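Local coordinates for SusD-like carbohydrate binding protein BF1063 (Bacteroides fragilis NCTC 9343, PDB 3I4G) that probably binds carbohydrate at the bacterial cell surface, as an outer-membrane lipoprotein of the SusD family, at residues Trp48-Met53 against Leu262-Pro267; Gly190-Ala195 against Tyr254-Glu259; Arg363-Glu368 against Leu381-Arg386. One frame throughout, in Å; residues are numbered along the deposited sequence.

Interaction 1. Residues Trp48-Met53 against Leu262-Pro267; sequences WSYHGM and LGTGLP
The aromatic ring of Tyr50 lies with one face against the backbone and side chain of Leu266, and this face-on packing carries the contact between residues 48-53 and 262-267. Leu266 CA stands 3.9 Å above the ring plane of Tyr50 and over its centre. The CB of the same leucine makes a CH-pi contact, 4.2 Å from the Tyr50 ring centroid and 21° off the ring normal. Tyr50 and Leu266 run past one another in opposite directions: the leucine branch reaches back toward the root of the tyrosine, where Leu266 CD1 comes to 3.8 Å from Tyr50 CD1, while the phenol end extends the other way, along Gly265. Farther out on the ring, Tyr50 CE2 is 3.6 Å from Gly265 C, and Leu266 N sits over the face. Both segments carry the start of a short helix, 50-54 and 266-270, and the contact pairs the first turn of one with that of the other. Ser49 and Gly265 occupy the two N-cap positions. Ser49 OG accepts from Gly52 N at 3.1 Å, a capping bond, whereas in the second segment Thr264 OG1 accepts from Leu266 N at 2.9 Å and closes an ST turn. That bond is fairly straight, 165° at the hydrogen, so the amide lying above the tyrosine ring is already engaged by the threonine hydroxyl. Thr264 OG1, anti to its own backbone N (chi1 177°), also comes within 3.7 Å of Tyr50 CD2, approaching the ring obliquely. The tyrosine hydroxyl finds its polar partners outside the segments: His269 ND1, just past Pro267 in the chain, and the backbone N of Glu41, in the loop before Trp48, which hold the far end of the buried ring.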
loop_
_atom_site.group_PDB
_atom_site.type_symbol
_atom_site.label_atom_id
_atom_site.label_comp_id
_atom_site.label_asym_id
_atom_site.label_seq_id
_atom_site.Cartn_x
_atom_site.Cartn_y
_atom_site.Cartn_z
ATOM N N TRP A 48 -3.947 -7.183 -1.202
ATOM C CA TRP A 48 -3.357 -6.992 0.117
ATOM C C TRP A 48 -2.177 -7.900 0.401
ATOM O O TRP A 48 -1.657 -7.867 1.500
ATOM C CB TRP A 48 -4.403 -7.188 1.214
ATOM C CG TRP A 48 -5.580 -6.269 1.057
ATOM C CD1 TRP A 48 -5.557 -4.982 0.626
ATOM C CD2 TRP A 48 -6.963 -6.562 1.346
ATOM N NE1 TRP A 48 -6.819 -4.460 0.632
ATOM C CE2 TRP A 48 -7.702 -5.411 1.051
ATOM C CE3 TRP A 48 -7.633 -7.686 1.791
ATOM C CZ2 TRP A 48 -9.071 -5.353 1.194
ATOM C CZ3 TRP A 48 -8.995 -7.633 1.934
ATOM C CH2 TRP A 48 -9.710 -6.491 1.617
ATOM N N SER A 49 -1.763 -8.722 -0.561
ATOM C CA SER A 49 -0.591 -9.576 -0.364
ATOM C C SER A 49 0.672 -8.718 -0.410
ATOM O O SER A 49 0.632 -7.533 -0.787
ATOM C CB SER A 49 -0.519 -10.689 -1.399
ATOM O OG SER A 49 -0.082 -10.227 -2.675
ATOM N N TYR A 50 1.807 -9.258 -0.017
ATOM C CA TYR A 50 2.984 -8.369 0.043
ATOM C C TYR A 50 3.371 -7.863 -1.340
ATOM O O TYR A 50 3.782 -6.715 -1.480
ATOM C CB TYR A 50 4.171 -8.980 0.821
ATOM C CG TYR A 50 4.981 -10.075 0.193
ATOM C CD1 TYR A 50 5.907 -9.778 -0.787
ATOM C CD2 TYR A 50 4.870 -11.394 0.581
ATOM C CE1 TYR A 50 6.689 -10.745 -1.334
ATOM C CE2 TYR A 50 5.666 -12.370 0.003
ATOM C CZ TYR A 50 6.562 -12.046 -0.926
ATOM O OH TYR A 50 7.327 -13.070 -1.464
ATOM N N HIS A 51 3.299 -8.706 -2.355
ATOM C CA HIS A 51 3.600 -8.261 -3.710
ATOM C C HIS A 51 2.436 -7.458 -4.286
ATOM O O HIS A 51 2.647 -6.531 -5.091
ATOM C CB HIS A 51 3.951 -9.447 -4.611
ATOM C CG HIS A 51 4.668 -9.096 -5.886
ATOM N ND1 HIS A 51 4.326 -8.050 -6.712
ATOM C CD2 HIS A 51 5.676 -9.739 -6.499
ATOM C CE1 HIS A 51 5.124 -8.051 -7.772
ATOM N NE2 HIS A 51 5.956 -9.074 -7.668
ATOM N N GLY A 52 1.208 -7.734 -3.885
ATOM C CA GLY A 52 0.087 -6.996 -4.407
ATOM C C GLY A 52 -0.095 -5.611 -3.849
ATOM O O GLY A 52 -0.591 -4.725 -4.556
HETATM N N MSE A 53 0.322 -5.424 -2.595
HETATM C CA MSE A 53 0.169 -4.168 -1.899
HETATM C C MSE A 53 1.497 -3.435 -1.718
HETATM O O MSE A 53 1.782 -2.483 -2.430
HETATM C CB MSE A 53 -0.515 -4.416 -0.541
HETATM C CG MSE A 53 -0.776 -3.136 0.317
HETATM SE SE MSE A 53 -1.896 -3.443 1.813
HETATM C CE MSE A 53 -0.566 -4.437 2.872
ATOM N N LEU A 262 -0.299 -19.396 7.286
ATOM C CA LEU A 262 0.180 -18.788 6.054
ATOM C C LEU A 262 1.193 -17.743 6.455
ATOM O O LEU A 262 0.856 -16.633 6.801
ATOM C CB LEU A 262 -0.970 -18.197 5.236
ATOM C CG LEU A 262 -2.078 -19.165 4.802
ATOM C CD1 LEU A 262 -3.112 -18.369 3.946
ATOM C CD2 LEU A 262 -1.553 -20.374 4.079
ATOM N N GLY A 263 2.442 -18.170 6.481
ATOM C CA GLY A 263 3.522 -17.265 6.837
ATOM C C GLY A 263 3.803 -16.346 5.673
ATOM O O GLY A 263 3.456 -16.625 4.535
ATOM N N THR A 264 4.422 -15.225 5.951
ATOM C CA THR A 264 4.816 -14.308 4.884
ATOM C C THR A 264 6.230 -14.592 4.372
ATOM O O THR A 264 7.116 -14.962 5.130
ATOM C CB THR A 264 4.713 -12.821 5.292
ATOM O OG1 THR A 264 5.186 -12.045 4.178
ATOM C CG2 THR A 264 5.540 -12.470 6.572
ATOM N N GLY A 265 6.397 -14.508 3.059
ATOM C CA GLY A 265 7.711 -14.591 2.452
ATOM C C GLY A 265 8.366 -13.231 2.246
ATOM O O GLY A 265 9.427 -13.164 1.602
ATOM N N LEU A 266 7.772 -12.164 2.770
ATOM C CA LEU A 266 8.322 -10.834 2.589
ATOM C C LEU A 266 9.775 -10.762 3.064
ATOM O O LEU A 266 10.600 -10.154 2.391
ATOM C CB LEU A 266 7.466 -9.750 3.282
ATOM C CG LEU A 266 7.976 -8.325 3.146
ATOM C CD1 LEU A 266 8.071 -7.861 1.661
ATOM C CD2 LEU A 266 7.087 -7.404 3.977
ATOM N N PRO A 267 10.143 -11.362 4.222
ATOM C CA PRO A 267 11.564 -11.300 4.603
ATOM C C PRO A 267 12.518 -11.916 3.572
ATOM O O PRO A 267 13.553 -11.326 3.243
ATOM C CB PRO A 267 11.592 -12.049 5.929
ATOM C CG PRO A 267 10.183 -11.906 6.452
ATOM C CD PRO A 267 9.342 -12.072 5.232
#

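Interaction 2. Residues Gly190-Ala195 against Tyr254-Glu259; sequences GEAGRA and YIQYLE
With chi1 at 49°, Tyr254 places its ring between its backbone N and carbonyl carbon, which swings it toward the turn and brings its hydroxyl to Ala192; chi2 of 79° sets the tilt of the ring, with CE1 beside Gly193 N. The receiving segment is a type II beta turn from Glu191 to Arg194, closed by Arg194 N donating to Glu191 O at 2.9 Å. Gly193 holds the third position of that turn with a positive phi of 104°, where a side chain would press on the preceding carbonyl oxygen. Here the ring meets backbone: Tyr254 CE1 is 3.4 Å from Gly193 N, in an oblique approach that is neither face-on nor edge-on. Beside it the methyl group of Ala192 points at the strand, its CB 3.3 Å from Tyr254 OH. Gln256, two residues on and on the same side of strand 254-257, carries an extended chain and only brushes this methyl, with OE1 4.4 Å from Ala192 CB.

A water spans the two backbones, giving one proton to Gly193 O at 2.8 Å and the other to Tyr254 O at 2.7 Å. On its other flank the turn is tied to helix 116-139 by salt bridges of Glu191 with Arg120 and of Arg194 with Glu124. The contact thus joins the loop before helix 197-211 to the two-stranded antiparallel sheet, near the surface of the protein. Its chemistry is mixed: van der Waals packing of a phenol on a turn, and a polar link between two carbonyl acceptors that needs a water, since neither oxygen can donate to the other.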
loop_
_atom_site.group_PDB
_atom_site.type_symbol
_atom_site.label_atom_id
_atom_site.label_comp_id
_atom_site.label_asym_id
_atom_site.label_seq_id
_atom_site.Cartn_x
_atom_site.Cartn_y
_atom_site.Cartn_z
ATOM N N GLY A 190 -9.342 -12.624 19.518
ATOM C CA GLY A 190 -9.563 -13.813 18.711
ATOM C C GLY A 190 -10.121 -13.573 17.341
ATOM O O GLY A 190 -10.101 -14.472 16.516
ATOM N N GLU A 191 -10.640 -12.374 17.098
ATOM C CA GLU A 191 -11.179 -12.003 15.803
ATOM C C GLU A 191 -10.234 -11.059 15.028
ATOM O O GLU A 191 -10.593 -10.490 13.993
ATOM C CB GLU A 191 -12.578 -11.394 16.003
ATOM C CG GLU A 191 -13.625 -12.432 16.384
ATOM C CD GLU A 191 -14.997 -11.854 16.636
ATOM O OE1 GLU A 191 -15.192 -10.658 16.381
ATOM O OE2 GLU A 191 -15.821 -12.639 17.153
ATOM N N ALA A 192 -8.966 -10.974 15.457
ATOM C CA ALA A 192 -7.995 -10.152 14.754
ATOM C C ALA A 192 -7.952 -10.487 13.287
ATOM O O ALA A 192 -7.831 -11.656 12.938
ATOM C CB ALA A 192 -6.589 -10.341 15.370
ATOM N N GLY A 193 -8.058 -9.462 12.446
ATOM C CA GLY A 193 -8.067 -9.635 11.011
ATOM C C GLY A 193 -9.452 -9.488 10.415
ATOM O O GLY A 193 -9.591 -9.183 9.242
ATOM N N ARG A 194 -10.486 -9.711 11.212
ATOM C CA ARG A 194 -11.880 -9.577 10.712
ATOM C C ARG A 194 -12.218 -8.111 10.468
ATOM O O ARG A 194 -11.711 -7.206 11.160
ATOM C CB ARG A 194 -12.879 -10.166 11.694
ATOM C CG ARG A 194 -12.690 -11.635 12.020
ATOM C CD ARG A 194 -13.365 -12.588 11.097
ATOM N NE ARG A 194 -14.844 -12.569 11.160
ATOM C CZ ARG A 194 -15.615 -13.237 12.010
ATOM N NH1 ARG A 194 -15.119 -13.916 13.025
ATOM N NH2 ARG A 194 -16.925 -13.135 11.906
ATOM N N ALA A 195 -13.059 -7.857 9.477
ATOM C CA ALA A 195 -13.476 -6.491 9.114
ATOM C C ALA A 195 -14.413 -5.848 10.129
ATOM O O ALA A 195 -15.406 -6.438 10.498
ATOM C CB ALA A 195 -14.152 -6.479 7.729
ATOM N N TYR A 254 -6.012 -4.961 8.609
ATOM C CA TYR A 254 -4.656 -5.448 8.393
ATOM C C TYR A 254 -4.663 -6.891 7.989
ATOM O O TYR A 254 -5.691 -7.605 8.132
ATOM C CB TYR A 254 -3.839 -5.267 9.687
ATOM C CG TYR A 254 -4.513 -5.790 10.922
ATOM C CD1 TYR A 254 -4.512 -7.163 11.208
ATOM C CD2 TYR A 254 -5.161 -4.929 11.809
ATOM C CE1 TYR A 254 -5.156 -7.640 12.377
ATOM C CE2 TYR A 254 -5.770 -5.395 12.944
ATOM C CZ TYR A 254 -5.762 -6.733 13.230
ATOM O OH TYR A 254 -6.405 -7.194 14.382
ATOM N N ILE A 255 -3.514 -7.360 7.499
ATOM C CA ILE A 255 -3.287 -8.769 7.209
ATOM C C ILE A 255 -2.275 -9.302 8.214
ATOM O O ILE A 255 -1.155 -8.784 8.303
ATOM C CB ILE A 255 -2.756 -8.998 5.781
ATOM C CG1 ILE A 255 -3.540 -8.235 4.710
ATOM C CG2 ILE A 255 -2.746 -10.492 5.522
ATOM C CD1 ILE A 255 -5.072 -8.515 4.695
ATOM N N GLN A 256 -2.686 -10.303 8.999
ATOM C CA GLN A 256 -1.819 -10.941 9.949
ATOM C C GLN A 256 -1.338 -12.266 9.363
ATOM O O GLN A 256 -2.157 -13.071 8.933
ATOM C CB GLN A 256 -2.537 -11.193 11.276
ATOM C CG GLN A 256 -1.697 -11.956 12.266
ATOM C CD GLN A 256 -2.365 -12.072 13.584
ATOM O OE1 GLN A 256 -3.379 -12.786 13.715
ATOM N NE2 GLN A 256 -1.806 -11.436 14.574
ATOM N N TYR A 257 -0.032 -12.501 9.385
ATOM C CA TYR A 257 0.606 -13.733 8.961
ATOM C C TYR A 257 1.126 -14.452 10.195
ATOM O O TYR A 257 1.833 -13.870 10.998
ATOM C CB TYR A 257 1.737 -13.407 8.006
ATOM C CG TYR A 257 1.328 -12.702 6.745
ATOM C CD1 TYR A 257 1.272 -11.331 6.673
ATOM C CD2 TYR A 257 1.059 -13.422 5.587
ATOM C CE1 TYR A 257 0.902 -10.682 5.513
ATOM C CE2 TYR A 257 0.685 -12.797 4.420
ATOM C CZ TYR A 257 0.611 -11.440 4.392
ATOM O OH TYR A 257 0.278 -10.818 3.213
ATOM N N LEU A 258 0.773 -15.725 10.324
ATOM C CA LEU A 258 1.191 -16.601 11.419
ATOM C C LEU A 258 2.037 -17.687 10.822
ATOM O O LEU A 258 1.614 -18.401 9.896
ATOM C CB LEU A 258 -0.004 -17.187 12.147
ATOM C CG LEU A 258 -0.956 -16.205 12.827
ATOM C CD1 LEU A 258 -2.064 -17.005 13.500
ATOM C CD2 LEU A 258 -0.283 -15.315 13.854
ATOM N N GLU A 259 3.249 -17.845 11.347
ATOM C CA GLU A 259 4.211 -18.791 10.781
ATOM C C GLU A 259 3.711 -20.222 10.755
ATOM O O GLU A 259 4.103 -20.979 9.862
ATOM C CB GLU A 259 5.561 -18.716 11.521
ATOM C CG GLU A 259 5.470 -19.082 12.963
ATOM C CD GLU A 259 6.795 -18.935 13.689
ATOM O OE1 GLU A 259 7.853 -18.679 13.066
ATOM O OE2 GLU A 259 6.801 -19.064 14.923
HETATM O O HOH W 1 -7.340 -9.729 7.660
#

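Interaction 3. Residues Arg363-Glu368 against Leu381-Arg386; sequences RKYFEE and LTPVIR. With EDO (1,2-ethanediol), chain C.
Residues 363-366 form a type II beta turn whose closing bond, Phe366 N to Arg363 O, is weak, and Tyr365 takes the third position with a positive phi of 85°. The turn lies alongside strand 380-386, with Tyr365 and Thr382 nearest at 7.1 Å between CA atoms. Water fills part of that separation: one molecule bridges Tyr365 O and Leu381 N, accepting from the latter at 3.0 Å.

The Tyr365 side chain crosses Thr382 at about a right angle. Chi1 of -60°, with CG anti to the carbonyl carbon, carries the ring to the strand, and chi2 of -71° turns its CD1-CE1 edge there. Leu381 O lies in the ring plane 3.8 Å from Tyr365 CD1, while Pro383 CD meets Tyr365 CE1 along the same edge at 4.0 Å. Thr382 CG2 approaches obliquely. A second water accepts from Tyr365 OH at 2.7 Å and donates to Pro383 O, fixing the phenol end; Phe240 meets the ring edge-to-face. Beyond Pro383 the chain turns a corner at a classic beta bulge, where Val384 and Ile385 both face Phe253. The contact therefore packs a beta turn, partly through water, onto a buried part of the bulged strand 380-386 in the two-stranded antiparallel sheet of this SusD-family protein.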
loop_
_atom_site.group_PDB
_atom_site.type_symbol
_atom_site.label_atom_id
_atom_site.label_comp_id
_atom_site.label_asym_id
_atom_site.label_seq_id
_atom_site.Cartn_x
_atom_site.Cartn_y
_atom_site.Cartn_z
ATOM N N ARG A 363 13.213 -0.732 5.796
ATOM C CA ARG A 363 13.256 -1.128 7.218
ATOM C C ARG A 363 11.856 -1.476 7.731
ATOM O O ARG A 363 11.700 -2.351 8.596
ATOM C CB ARG A 363 13.857 -0.003 8.077
ATOM C CG ARG A 363 14.217 -0.457 9.477
ATOM C CD ARG A 363 14.658 0.651 10.393
ATOM N NE ARG A 363 15.951 1.255 10.073
ATOM C CZ ARG A 363 17.124 0.808 10.515
ATOM N NH1 ARG A 363 17.216 -0.325 11.194
ATOM N NH2 ARG A 363 18.231 1.464 10.218
ATOM N N LYS A 364 10.838 -0.781 7.243
ATOM C CA LYS A 364 9.449 -0.995 7.663
ATOM C C LYS A 364 9.078 -2.459 7.483
ATOM O O LYS A 364 9.498 -3.086 6.519
ATOM C CB LYS A 364 8.516 -0.103 6.877
ATOM C CG LYS A 364 7.072 -0.090 7.361
ATOM C CD LYS A 364 6.231 0.992 6.688
ATOM C CE LYS A 364 6.467 2.401 7.299
ATOM N NZ LYS A 364 5.654 3.480 6.656
ATOM N N TYR A 365 8.287 -2.966 8.453
ATOM C CA TYR A 365 7.711 -4.320 8.519
ATOM C C TYR A 365 8.632 -5.386 9.112
ATOM O O TYR A 365 8.204 -6.520 9.283
ATOM C CB TYR A 365 7.213 -4.784 7.140
ATOM C CG TYR A 365 6.158 -3.939 6.499
ATOM C CD1 TYR A 365 4.850 -3.902 6.983
ATOM C CD2 TYR A 365 6.450 -3.173 5.374
ATOM C CE1 TYR A 365 3.883 -3.111 6.390
ATOM C CE2 TYR A 365 5.491 -2.366 4.796
ATOM C CZ TYR A 365 4.207 -2.350 5.283
ATOM O OH TYR A 365 3.267 -1.595 4.665
ATOM N N PHE A 366 9.861 -5.013 9.460
ATOM C CA PHE A 366 10.844 -5.978 10.003
ATOM C C PHE A 366 11.143 -5.719 11.462
ATOM O O PHE A 366 11.768 -4.734 11.808
ATOM C CB PHE A 366 12.123 -5.977 9.142
ATOM C CG PHE A 366 11.851 -6.298 7.685
ATOM C CD1 PHE A 366 11.236 -7.494 7.316
ATOM C CD2 PHE A 366 12.153 -5.424 6.696
ATOM C CE1 PHE A 366 10.935 -7.764 6.001
ATOM C CE2 PHE A 366 11.850 -5.708 5.375
ATOM C CZ PHE A 366 11.255 -6.872 5.023
ATOM N N GLU A 367 10.634 -6.618 12.313
ATOM C CA GLU A 367 10.816 -6.551 13.766
ATOM C C GLU A 367 12.206 -7.056 14.069
ATOM O O GLU A 367 12.384 -8.242 14.382
ATOM C CB GLU A 367 9.694 -7.362 14.426
ATOM C CG GLU A 367 9.687 -7.331 15.948
ATOM C CD GLU A 367 8.522 -8.119 16.549
ATOM O OE1 GLU A 367 7.410 -8.170 16.003
ATOM O OE2 GLU A 367 8.719 -8.709 17.626
ATOM N N GLU A 368 13.177 -6.145 14.105
ATOM C CA GLU A 368 14.597 -6.484 14.092
ATOM C C GLU A 368 15.124 -7.200 15.309
ATOM O O GLU A 368 16.075 -7.939 15.182
ATOM C CB GLU A 368 15.437 -5.207 13.905
ATOM C CG GLU A 368 15.159 -4.501 12.588
ATOM C CD GLU A 368 15.857 -3.159 12.549
ATOM O OE1 GLU A 368 17.077 -3.123 12.725
ATOM O OE2 GLU A 368 15.167 -2.117 12.309
ATOM N N LEU A 381 2.828 -8.632 10.015
ATOM C CA LEU A 381 1.612 -7.844 10.158
ATOM C C LEU A 381 1.722 -6.652 9.225
ATOM O O LEU A 381 2.610 -5.789 9.410
ATOM C CB LEU A 381 1.433 -7.445 11.611
ATOM C CG LEU A 381 0.151 -6.779 12.088
ATOM C CD1 LEU A 381 -0.027 -5.378 11.481
ATOM C CD2 LEU A 381 -1.038 -7.658 11.771
ATOM N N THR A 382 0.840 -6.597 8.228
ATOM C CA THR A 382 0.867 -5.508 7.239
ATOM C C THR A 382 -0.454 -4.758 7.265
ATOM O O THR A 382 -1.487 -5.261 6.763
ATOM C CB THR A 382 1.178 -6.028 5.840
ATOM O OG1 THR A 382 0.141 -6.916 5.424
ATOM C CG2 THR A 382 2.508 -6.766 5.835
ATOM N N PRO A 383 -0.473 -3.554 7.856
ATOM C CA PRO A 383 -1.704 -2.774 7.842
ATOM C C PRO A 383 -2.192 -2.397 6.452
ATOM O O PRO A 383 -1.377 -2.130 5.549
ATOM C CB PRO A 383 -1.307 -1.509 8.606
ATOM C CG PRO A 383 -0.199 -1.985 9.523
ATOM C CD PRO A 383 0.575 -2.891 8.666
ATOM N N VAL A 384 -3.520 -2.387 6.309
ATOM C CA VAL A 384 -4.203 -1.968 5.098
ATOM C C VAL A 384 -4.828 -0.594 5.318
ATOM O O VAL A 384 -4.755 0.285 4.460
ATOM C CB VAL A 384 -5.247 -3.018 4.696
ATOM C CG1 VAL A 384 -5.979 -2.553 3.465
ATOM C CG2 VAL A 384 -4.577 -4.363 4.408
ATOM N N ILE A 385 -5.462 -0.382 6.467
ATOM C CA ILE A 385 -6.035 0.900 6.850
ATOM C C ILE A 385 -5.541 1.256 8.242
ATOM O O ILE A 385 -5.791 0.534 9.211
ATOM C CB ILE A 385 -7.580 0.892 6.890
ATOM C CG1 ILE A 385 -8.197 0.503 5.536
ATOM C CG2 ILE A 385 -8.137 2.246 7.379
ATOM C CD1 ILE A 385 -7.961 1.476 4.363
ATOM N N ARG A 386 -4.833 2.370 8.326
ATOM C CA ARG A 386 -4.360 2.947 9.586
ATOM C C ARG A 386 -5.133 4.221 9.895
ATOM O O ARG A 386 -5.493 5.007 9.008
ATOM C CB ARG A 386 -2.849 3.243 9.538
ATOM C CG ARG A 386 -2.014 2.042 9.308
ATOM C CD ARG A 386 -0.547 2.208 9.653
ATOM N NE ARG A 386 0.260 3.100 8.819
ATOM C CZ ARG A 386 0.686 4.325 9.159
ATOM N NH1 ARG A 386 0.241 4.984 10.238
ATOM N NH2 ARG A 386 1.541 4.937 8.361
HETATM C C1 EDO C . 8.979 -10.596 9.676
HETATM O O1 EDO C . 7.804 -10.563 8.834
HETATM C C2 EDO C . 8.686 -9.612 10.801
HETATM O O2 EDO C . 9.916 -9.160 11.328
HETATM O O HOH W 2 5.411 -7.207 9.437
HETATM O O HOH W 3 1.082 -0.899 6.086
#

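In the fold
The three contacts surround one small antiparallel sheet, strands 254-257 and 380-386, their centres 11 to 13 Å apart. Interaction 2 uses the first strand and interaction 3 the second; a probable hydrogen bond, Ile255 O to Thr382 N at 3.0 Å, joins them directly. Interaction 1 packs against both strands: Trp48 touches Ile255 and Val384, selenomethionine Met53 lies on Thr382 and Val384, and Thr264 rests on Tyr257. Along the chain, interaction 2 falls between the two segments of interaction 1, and interaction 3 follows both. The sheet thus gathers an early helix start, the loop before helix 197-211 and a later turn, bringing sequence-distant parts of this largely helical chain together.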